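Local structure of peptidase S15/CocE/NonD (Thaumarchaeota archaeon SCGC AB-539-E09, 4PF1) at residues P442-P445 against S446-E450; V510-D513 against E514-E517. The protein probably works as a serine aminopeptidase of the S15/CocE/NonD family, cleaving residues from the amino end of peptides with an alpha/beta-hydrolase catalytic domain. All coordinates share one frame; numbering follows the deposited sequence. Where two conformers were deposited one is given.

Contact 1 of 2, residues P442-P445 against S446-E450; sequences PTIP and SYAAE
The Y447 ring lies over the pyrrolidine of P445, two residues back in the chain. P445 CB meets one face of the ring in a CH-pi contact, 3.7 Å from the ring centroid and 20° off the normal. The carbon is displaced toward the phenol end, where it comes to 3.5 Å from Y447 CZ. P445 CG follows and reaches 3.8 Å from Y447 OH. Y447 CG sits between its own backbone N and carbonyl carbon (chi1 49°), which folds the ring back along the chain onto the proline.

The backbone beneath is a type I beta turn from P445 to A448. It closes through the hydrogen bond from A448 N to P445 O, 3.2 Å long. The N-H approaches from well above the carbonyl plane, and the bond is bent, with 147° at the hydrogen. S446 and Y447 occupy the two corner positions.

Beyond the turn the chain curls back over I444. The A448 methyl, CB, lies 3.9 Å from I444 CD1. E450 has two conformers, so its part in the contact is less certain. In one of them E450 CG lies 3.7 Å from I444 CD1. In that conformer E450 OE2 is hydrogen-bonded to Y229 OH.

The turn belongs to the long loop between strand 425-430 and helix 462-465, at the surface of the chain. T443, two residues before the turn, bonds to D230 and T231, so the loop is tied to the start of helix 231-238. The Y447 side chain touches W224, in the loop between helices 204-215 and 231-238.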
loop_
_atom_site.group_PDB
_atom_site.type_symbol
_atom_site.label_atom_id
_atom_site.label_comp_id
_atom_site.label_asym_id
_atom_site.label_seq_id
_atom_site.Cartn_x
_atom_site.Cartn_y
_atom_site.Cartn_z
ATOM N N PRO A 442 2.514 6.858 -17.900
ATOM C CA PRO A 442 3.879 7.165 -18.386
ATOM C C PRO A 442 4.814 5.949 -18.464
ATOM O O PRO A 442 4.817 5.098 -17.569
ATOM C CB PRO A 442 4.382 8.186 -17.358
ATOM C CG PRO A 442 3.687 7.797 -16.083
ATOM C CD PRO A 442 2.315 7.329 -16.513
ATOM N N THR A 443 5.617 5.873 -19.540
ATOM C CA THR A 443 6.612 4.803 -19.683
ATOM C C THR A 443 7.922 5.297 -19.074
ATOM O O THR A 443 8.363 6.414 -19.369
ATOM C CB THR A 443 6.772 4.340 -21.141
ATOM O OG1 THR A 443 7.230 5.430 -21.941
ATOM C CG2 THR A 443 5.486 3.745 -21.718
ATOM N N ILE A 444 8.514 4.494 -18.185
ATOM C CA ILE A 444 9.745 4.872 -17.481
ATOM C C ILE A 444 10.861 3.835 -17.739
ATOM O O ILE A 444 10.552 2.708 -18.140
ATOM C CB ILE A 444 9.468 5.077 -15.956
ATOM C CG1 ILE A 444 8.929 3.785 -15.285
ATOM C CG2 ILE A 444 8.540 6.284 -15.724
ATOM C CD1 ILE A 444 8.863 3.828 -13.756
ATOM N N PRO A 445 12.161 4.182 -17.524
ATOM C CA PRO A 445 13.226 3.200 -17.771
ATOM C C PRO A 445 13.168 2.005 -16.813
ATOM O O PRO A 445 12.611 2.105 -15.715
ATOM C CB PRO A 445 14.514 4.011 -17.570
ATOM C CG PRO A 445 14.102 5.443 -17.632
ATOM C CD PRO A 445 12.725 5.469 -17.068
ATOM N N SER A 446 13.759 0.878 -17.243
ATOM C CA SER A 446 13.802 -0.398 -16.522
ATOM C C SER A 446 14.512 -0.307 -15.161
ATOM O O SER A 446 14.157 -1.044 -14.241
ATOM C CB SER A 446 14.493 -1.455 -17.380
ATOM O OG SER A 446 15.836 -1.099 -17.661
ATOM N N TYR A 447 15.527 0.568 -15.047
ATOM C CA TYR A 447 16.319 0.740 -13.822
ATOM C C TYR A 447 15.639 1.662 -12.791
ATOM O O TYR A 447 16.046 1.649 -11.628
ATOM C CB TYR A 447 17.729 1.269 -14.146
ATOM C CG TYR A 447 17.749 2.465 -15.074
ATOM C CD1 TYR A 447 17.520 3.752 -14.592
ATOM C CD2 TYR A 447 18.053 2.319 -16.424
ATOM C CE1 TYR A 447 17.542 4.858 -15.441
ATOM C CE2 TYR A 447 18.095 3.419 -17.279
ATOM C CZ TYR A 447 17.842 4.688 -16.783
ATOM O OH TYR A 447 17.855 5.774 -17.625
ATOM N N ALA A 448 14.613 2.459 -13.209
ATOM C CA ALA A 448 13.885 3.370 -12.308
ATOM C C ALA A 448 13.400 2.641 -11.042
ATOM O O ALA A 448 13.070 1.457 -11.103
ATOM C CB ALA A 448 12.708 4.007 -13.032
ATOM N N ALA A 449 13.404 3.341 -9.895
ATOM C CA ALA A 449 13.055 2.785 -8.579
ATOM C C ALA A 449 11.641 2.159 -8.516
ATOM O O ALA A 449 11.460 1.132 -7.852
ATOM C CB ALA A 449 13.190 3.858 -7.508
ATOM N N GLU A 450 10.673 2.780 -9.207
ATOM C CA GLU A 450 9.263 2.389 -9.240
ATOM C C GLU A 450 8.899 1.624 -10.547
ATOM O O GLU A 450 7.713 1.456 -10.851
ATOM C CB GLU A 450 8.370 3.646 -9.059
ATOM C CG GLU A 450 8.454 4.683 -10.183
ATOM C CD GLU A 450 9.626 5.656 -10.194
ATOM O OE1 GLU A 450 10.713 5.308 -9.678
ATOM O OE2 GLU A 450 9.471 6.749 -10.784
#

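Contact 2 of 2, residues V510-D513 against E514-E517; sequences VWPD and EVPE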
loop_
_atom_site.group_PDB
_atom_site.type_symbol
_atom_site.label_atom_id
_atom_site.label_comp_id
_atom_site.label_asym_id
_atom_site.label_seq_id
_atom_site.Cartn_x
_atom_site.Cartn_y
_atom_site.Cartn_z
ATOM N N VAL A 510 -7.598 -14.393 -22.542
ATOM C CA VAL A 510 -8.650 -13.525 -22.009
ATOM C C VAL A 510 -9.321 -14.249 -20.847
ATOM O O VAL A 510 -9.952 -15.286 -21.049
ATOM C CB VAL A 510 -9.690 -13.086 -23.081
ATOM C CG1 VAL A 510 -10.653 -12.044 -22.518
ATOM C CG2 VAL A 510 -9.006 -12.558 -24.331
ATOM N N TRP A 511 -9.173 -13.710 -19.635
ATOM C CA TRP A 511 -9.762 -14.285 -18.431
ATOM C C TRP A 511 -11.302 -14.169 -18.500
ATOM O O TRP A 511 -11.803 -13.311 -19.236
ATOM C CB TRP A 511 -9.186 -13.595 -17.181
ATOM C CG TRP A 511 -7.781 -14.033 -16.848
ATOM C CD1 TRP A 511 -6.695 -14.015 -17.677
ATOM C CD2 TRP A 511 -7.319 -14.551 -15.593
ATOM N NE1 TRP A 511 -5.588 -14.488 -17.017
ATOM C CE2 TRP A 511 -5.941 -14.828 -15.736
ATOM C CE3 TRP A 511 -7.936 -14.805 -14.353
ATOM C CZ2 TRP A 511 -5.165 -15.343 -14.687
ATOM C CZ3 TRP A 511 -7.167 -15.316 -13.315
ATOM C CH2 TRP A 511 -5.798 -15.575 -13.484
ATOM N N PRO A 512 -12.078 -15.049 -17.809
ATOM C CA PRO A 512 -13.551 -14.956 -17.904
ATOM C C PRO A 512 -14.102 -13.604 -17.447
ATOM O O PRO A 512 -13.402 -12.849 -16.760
ATOM C CB PRO A 512 -14.041 -16.087 -16.990
ATOM C CG PRO A 512 -12.887 -17.022 -16.877
ATOM C CD PRO A 512 -11.668 -16.156 -16.922
ATOM N N ASP A 513 -15.364 -13.296 -17.850
ATOM C CA ASP A 513 -16.079 -12.052 -17.517
ATOM C C ASP A 513 -16.037 -11.780 -16.013
ATOM O O ASP A 513 -15.794 -10.645 -15.596
ATOM C CB ASP A 513 -17.538 -12.120 -18.007
ATOM C CG ASP A 513 -17.703 -12.203 -19.518
ATOM O OD1 ASP A 513 -16.692 -12.012 -20.243
ATOM O OD2 ASP A 513 -18.841 -12.432 -19.976
ATOM N N GLU A 514 -16.244 -12.839 -15.208
ATOM C CA GLU A 514 -16.162 -12.803 -13.750
ATOM C C GLU A 514 -15.240 -13.925 -13.272
ATOM O O GLU A 514 -15.300 -15.040 -13.801
ATOM C CB GLU A 514 -17.555 -12.909 -13.110
ATOM C CG GLU A 514 -18.361 -11.626 -13.230
ATOM C CD GLU A 514 -19.634 -11.581 -12.406
ATOM O OE1 GLU A 514 -20.523 -12.429 -12.640
ATOM O OE2 GLU A 514 -19.764 -10.661 -11.567
ATOM N N VAL A 515 -14.336 -13.610 -12.328
ATOM C CA VAL A 515 -13.349 -14.562 -11.804
ATOM C C VAL A 515 -13.558 -14.715 -10.272
ATOM O O VAL A 515 -13.162 -13.828 -9.514
ATOM C CB VAL A 515 -11.889 -14.124 -12.170
ATOM C CG1 VAL A 515 -10.856 -15.130 -11.660
ATOM C CG2 VAL A 515 -11.730 -13.910 -13.677
ATOM N N PRO A 516 -14.192 -15.821 -9.796
ATOM C CA PRO A 516 -14.450 -15.955 -8.342
ATOM C C PRO A 516 -13.188 -16.018 -7.465
ATOM O O PRO A 516 -13.250 -15.614 -6.304
ATOM C CB PRO A 516 -15.265 -17.250 -8.231
ATOM C CG PRO A 516 -15.026 -17.983 -9.506
ATOM C CD PRO A 516 -14.774 -16.949 -10.557
ATOM N N GLU A 517 -12.060 -16.517 -8.013
ATOM C CA GLU A 517 -10.780 -16.636 -7.295
ATOM C C GLU A 517 -10.117 -15.261 -7.082
ATOM O O GLU A 517 -9.392 -15.077 -6.104
ATOM C CB GLU A 517 -9.811 -17.573 -8.048
ATOM C CG GLU A 517 -10.335 -18.993 -8.244
ATOM C CD GLU A 517 -11.200 -19.234 -9.473
ATOM O OE1 GLU A 517 -11.654 -20.387 -9.657
ATOM O OE2 GLU A 517 -11.428 -18.277 -10.251
#
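V515 CG1 lies at the edge of the W511 indole, in its plane, 4.0 Å from both CE3 and CZ3. V515 CG2 is also 4.0 Å from W511 CE3. This second methyl reaches the P512 ring as well, 3.9 Å from CD. V515 CG1 is anti to its backbone N (chi1 -178°), which turns the branches so that CG1 faces the benzene edge and CG2 lies between indole and proline. The side chains of P512 and V515 cross at about a right angle, those of W511 and V515 at a slant.

Side chains also rest on backbone. V515 CG2 lies 3.7 Å from P512 O, and P512 CB is 3.6 Å from E514 O. E514 CG lies against the carbonyl before it, 3.6 Å from D513 O. The chain bends at D513 and E514, which brings P512 and V515 together.

The bend begins the connection from strand 502-510 to strand 525-534. These are neighbouring antiparallel strands of a four-stranded sheet in the C-terminal non-catalytic domain. Backbone hydrogen bonds of W511 with Y524 and of P512 with G523 carry the pairing on past the end of strand 502-510. The indole packs beside Y524 and H570, and its NE1 is hydrogen-bonded to Q526 OE1, which helps to hold the ring's rotation.

The polar ends lead away from this apolar cluster, into other subunits. D513 OD2 forms a salt bridge with R237 of the second subunit, while the E514 chain runs extended beyond CG and its OE1 is hydrogen-bonded to S80 OG of the third subunit.

Contact 1 precedes contact 2 along the chain, and all four segments belong to the C-terminal non-catalytic domain. Their centres are 30 Å apart and their nearest atoms about 22 Å, so they do not touch. Contact 1 lies wholly in a loop, the one between strand 425-430 and helix 462-465, against the helical region around helix 231-238. Contact 2 starts at the last residue of strand 502-510 and runs on into a loop. It lies farther from the chain centre, in a connection of the four-stranded sheet. Both reach the second subunit, and contact 2 also meets a third. Loops of the non-catalytic domain thus take part in building the four-chain assembly.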